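Local coordinates for protein formiminotetrahydrofolate cyclodeaminase (Thermotoga maritima, PDB 1O5H) that probably catalyses the cyclisation of 5-formiminotetrahydrofolate to 5,10-methenyltetrahydrofolate with release of ammonia, at residues A[46-51]-A[79-84]. Numbering follows the deposited sequence.
Sequences MACALA and EEARLK
A81 and R82 face C48 and A49 across two nearly antiparallel helices, a worked example of small residues on one helix packing against a long charged side chain of the other. The segment axes approach to 8.9 Å at 175°, with C48 and R82 level with each other. Along 79-84, E79 comes first: its OE1 lies 3.5 Å from R82 NH2 of the same segment, well out of the guanidinium plane, so the pair probably attracts by charge alone. A81 then brings its methyl CB to C48 SG at 3.9 Å, a plain apolar touch. R82 follows, its CG packing on C48 CB at 4.1 Å. Bends at chi2 (-141°) and chi3 (-62°) carry the rest of the chain across to A49, whose CB lies over one face of the R82 guanidinium; R82 NH1 is 4.2 Å from A49 CA. The stronger partners of R82 lie outside the two segments, in salt bridges from NH1 to E52 and from NH2 to D25 of the second subunit. A buried arginine thus links this helix pair to the dimer interface, where A49 also packs on V27 of the second subunit. Within the all-helical chain, the contact joins helices 36-56 and 68-100; helix 107-141 touches both, through L131 on A47 and V127 on A81, while helix 147-172 packs against A47 and L50.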
HETATM    1  N   MSE A  46       1.697  -2.606   7.469  1.00 40.38           N
HETATM    2  CA  MSE A  46       0.333  -2.193   7.710  1.00 43.52           C
HETATM    3  C   MSE A  46      -0.652  -3.236   7.221  1.00 41.44           C
HETATM    4  O   MSE A  46      -1.699  -3.445   7.848  1.00 43.97           O
HETATM    5  CB  MSE A  46       0.060  -0.857   7.042  1.00 40.49           C
HETATM    6  CG  MSE A  46       0.699   0.301   7.770  1.00 45.45           C
HETATM    7 SE   MSE A  46       0.556   1.918   6.715  1.00 58.96          SE
HETATM    8  CE  MSE A  46       1.344   1.289   5.182  1.00 58.74           C
ATOM      9  N   ALA A  47      -0.333  -3.899   6.110  1.00 37.89           N
ATOM     10  CA  ALA A  47      -1.209  -4.965   5.625  1.00 37.15           C
ATOM     11  C   ALA A  47      -1.297  -6.095   6.634  1.00 38.40           C
ATOM     12  O   ALA A  47      -2.386  -6.628   6.876  1.00 39.33           O
ATOM     13  CB  ALA A  47      -0.751  -5.491   4.307  1.00 35.82           C
ATOM     14  N   CYS A  48      -0.159  -6.444   7.235  1.00 38.26           N
ATOM     15  CA  CYS A  48      -0.121  -7.464   8.278  1.00 38.81           C
ATOM     16  C   CYS A  48      -0.981  -7.039   9.460  1.00 40.60           C
ATOM     17  O   CYS A  48      -1.693  -7.860  10.063  1.00 43.63           O
ATOM     18  CB  CYS A  48       1.312  -7.759   8.725  1.00 38.69           C
ATOM     19  SG  CYS A  48       2.333  -8.571   7.450  1.00 48.11           S
ATOM     20  N   ALA A  49      -0.955  -5.756   9.783  1.00 39.77           N
ATOM     21  CA  ALA A  49      -1.813  -5.261  10.844  1.00 39.59           C
ATOM     22  C   ALA A  49      -3.295  -5.473  10.555  1.00 39.36           C
ATOM     23  O   ALA A  49      -4.041  -5.846  11.452  1.00 38.69           O
ATOM     24  CB  ALA A  49      -1.530  -3.812  11.147  1.00 41.43           C
ATOM     25  N   LEU A  50      -3.742  -5.263   9.322  1.00 39.82           N
ATOM     26  CA  LEU A  50      -5.143  -5.569   9.038  1.00 39.31           C
ATOM     27  C   LEU A  50      -5.407  -7.057   9.267  1.00 40.80           C
ATOM     28  O   LEU A  50      -6.395  -7.430   9.900  1.00 39.36           O
ATOM     29  CB  LEU A  50      -5.537  -5.153   7.638  1.00 38.96           C
ATOM     30  CG  LEU A  50      -5.470  -3.648   7.383  1.00 43.12           C
ATOM     31  CD1 LEU A  50      -5.308  -3.411   5.900  1.00 49.76           C
ATOM     32  CD2 LEU A  50      -6.695  -2.913   7.909  1.00 31.27           C
ATOM     33  N   ALA A  51      -4.509  -7.917   8.794  1.00 41.76           N
ATOM     34  CA  ALA A  51      -4.728  -9.340   8.968  1.00 42.11           C
ATOM     35  C   ALA A  51      -4.796  -9.648  10.448  1.00 44.60           C
ATOM     36  O   ALA A  51      -5.628 -10.446  10.888  1.00 47.94           O
ATOM     37  CB  ALA A  51      -3.647 -10.121   8.334  1.00 42.49           C
ATOM     38  N   GLU A  79       2.350 -10.337  14.259  1.00 44.46           N
ATOM     39  CA  GLU A  79       3.157  -9.532  15.141  1.00 45.02           C
ATOM     40  C   GLU A  79       4.614  -9.639  14.726  1.00 45.34           C
ATOM     41  O   GLU A  79       5.330  -8.634  14.650  1.00 45.01           O
ATOM     42  CB  GLU A  79       2.963  -9.983  16.584  1.00 44.85           C
ATOM     43  CG  GLU A  79       1.694  -9.443  17.232  1.00 50.90           C
ATOM     44  CD  GLU A  79       1.725  -7.932  17.423  1.00 58.99           C
ATOM     45  OE1 GLU A  79       2.794  -7.308  17.203  1.00 59.90           O
ATOM     46  OE2 GLU A  79       0.680  -7.364  17.798  1.00 57.14           O
ATOM     47  N   GLU A  80       5.039 -10.870  14.442  1.00 45.97           N
ATOM     48  CA  GLU A  80       6.432 -11.161  14.129  1.00 44.79           C
ATOM     49  C   GLU A  80       6.750 -10.668  12.719  1.00 45.45           C
ATOM     50  O   GLU A  80       7.880 -10.245  12.447  1.00 46.65           O
ATOM     51  CB  GLU A  80       6.741 -12.656  14.294  1.00 42.86           C
ATOM     52  N   ALA A  81       5.757 -10.695  11.830  1.00 44.17           N
ATOM     53  CA  ALA A  81       5.978 -10.233  10.459  1.00 42.88           C
ATOM     54  C   ALA A  81       6.227  -8.725  10.402  1.00 43.83           C
ATOM     55  O   ALA A  81       7.067  -8.253   9.648  1.00 43.93           O
ATOM     56  CB  ALA A  81       4.843 -10.605   9.585  1.00 42.81           C
ATOM     57  N   ARG A  82       5.503  -7.962  11.204  1.00 44.42           N
ATOM     58  CA  ARG A  82       5.776  -6.549  11.275  1.00 43.98           C
ATOM     59  C   ARG A  82       7.219  -6.309  11.705  1.00 46.61           C
ATOM     60  O   ARG A  82       7.927  -5.542  11.042  1.00 49.55           O
ATOM     61  CB  ARG A  82       4.804  -5.853  12.200  1.00 42.81           C
ATOM     62  CG  ARG A  82       3.417  -5.820  11.653  1.00 46.99           C
ATOM     63  CD  ARG A  82       2.691  -4.523  11.923  1.00 50.03           C
ATOM     64  NE  ARG A  82       2.502  -4.229  13.342  1.00 47.21           N
ATOM     65  CZ  ARG A  82       1.737  -4.949  14.139  1.00 47.94           C
ATOM     66  NH1 ARG A  82       1.130  -6.039  13.674  1.00 46.85           N
ATOM     67  NH2 ARG A  82       1.585  -4.591  15.400  1.00 45.19           N
ATOM     68  N   LEU A  83       7.673  -6.970  12.772  1.00 46.23           N
ATOM     69  CA  LEU A  83       9.061  -6.795  13.211  1.00 46.27           C
ATOM     70  C   LEU A  83      10.038  -7.102  12.070  1.00 46.09           C
ATOM     71  O   LEU A  83      11.021  -6.385  11.880  1.00 46.93           O
ATOM     72  CB  LEU A  83       9.402  -7.617  14.468  1.00 46.55           C
ATOM     73  CG  LEU A  83       8.709  -7.309  15.813  1.00 48.74           C
ATOM     74  CD1 LEU A  83       9.179  -8.324  16.859  1.00 50.31           C
ATOM     75  CD2 LEU A  83       8.881  -5.859  16.341  1.00 39.81           C
ATOM     76  N   LYS A  84       9.759  -8.141  11.290  1.00 44.72           N
ATOM     77  CA  LYS A  84      10.639  -8.469  10.183  1.00 46.16           C
ATOM     78  C   LYS A  84      10.642  -7.356   9.138  1.00 45.45           C
ATOM     79  O   LYS A  84      11.718  -6.933   8.657  1.00 43.20           O
ATOM     80  CB  LYS A  84      10.269  -9.816   9.563  1.00 45.16           C
ATOM     81  CG  LYS A  84      10.802 -11.012  10.378  1.00 56.51           C
ATOM     82  CD  LYS A  84      10.737 -12.355   9.630  1.00 52.01           C
ATOM     83  CE  LYS A  84       9.546 -13.218  10.054  1.00 55.20           C
ATOM     84  NZ  LYS A  84       9.278 -14.257   9.015  1.00 58.40           N
TER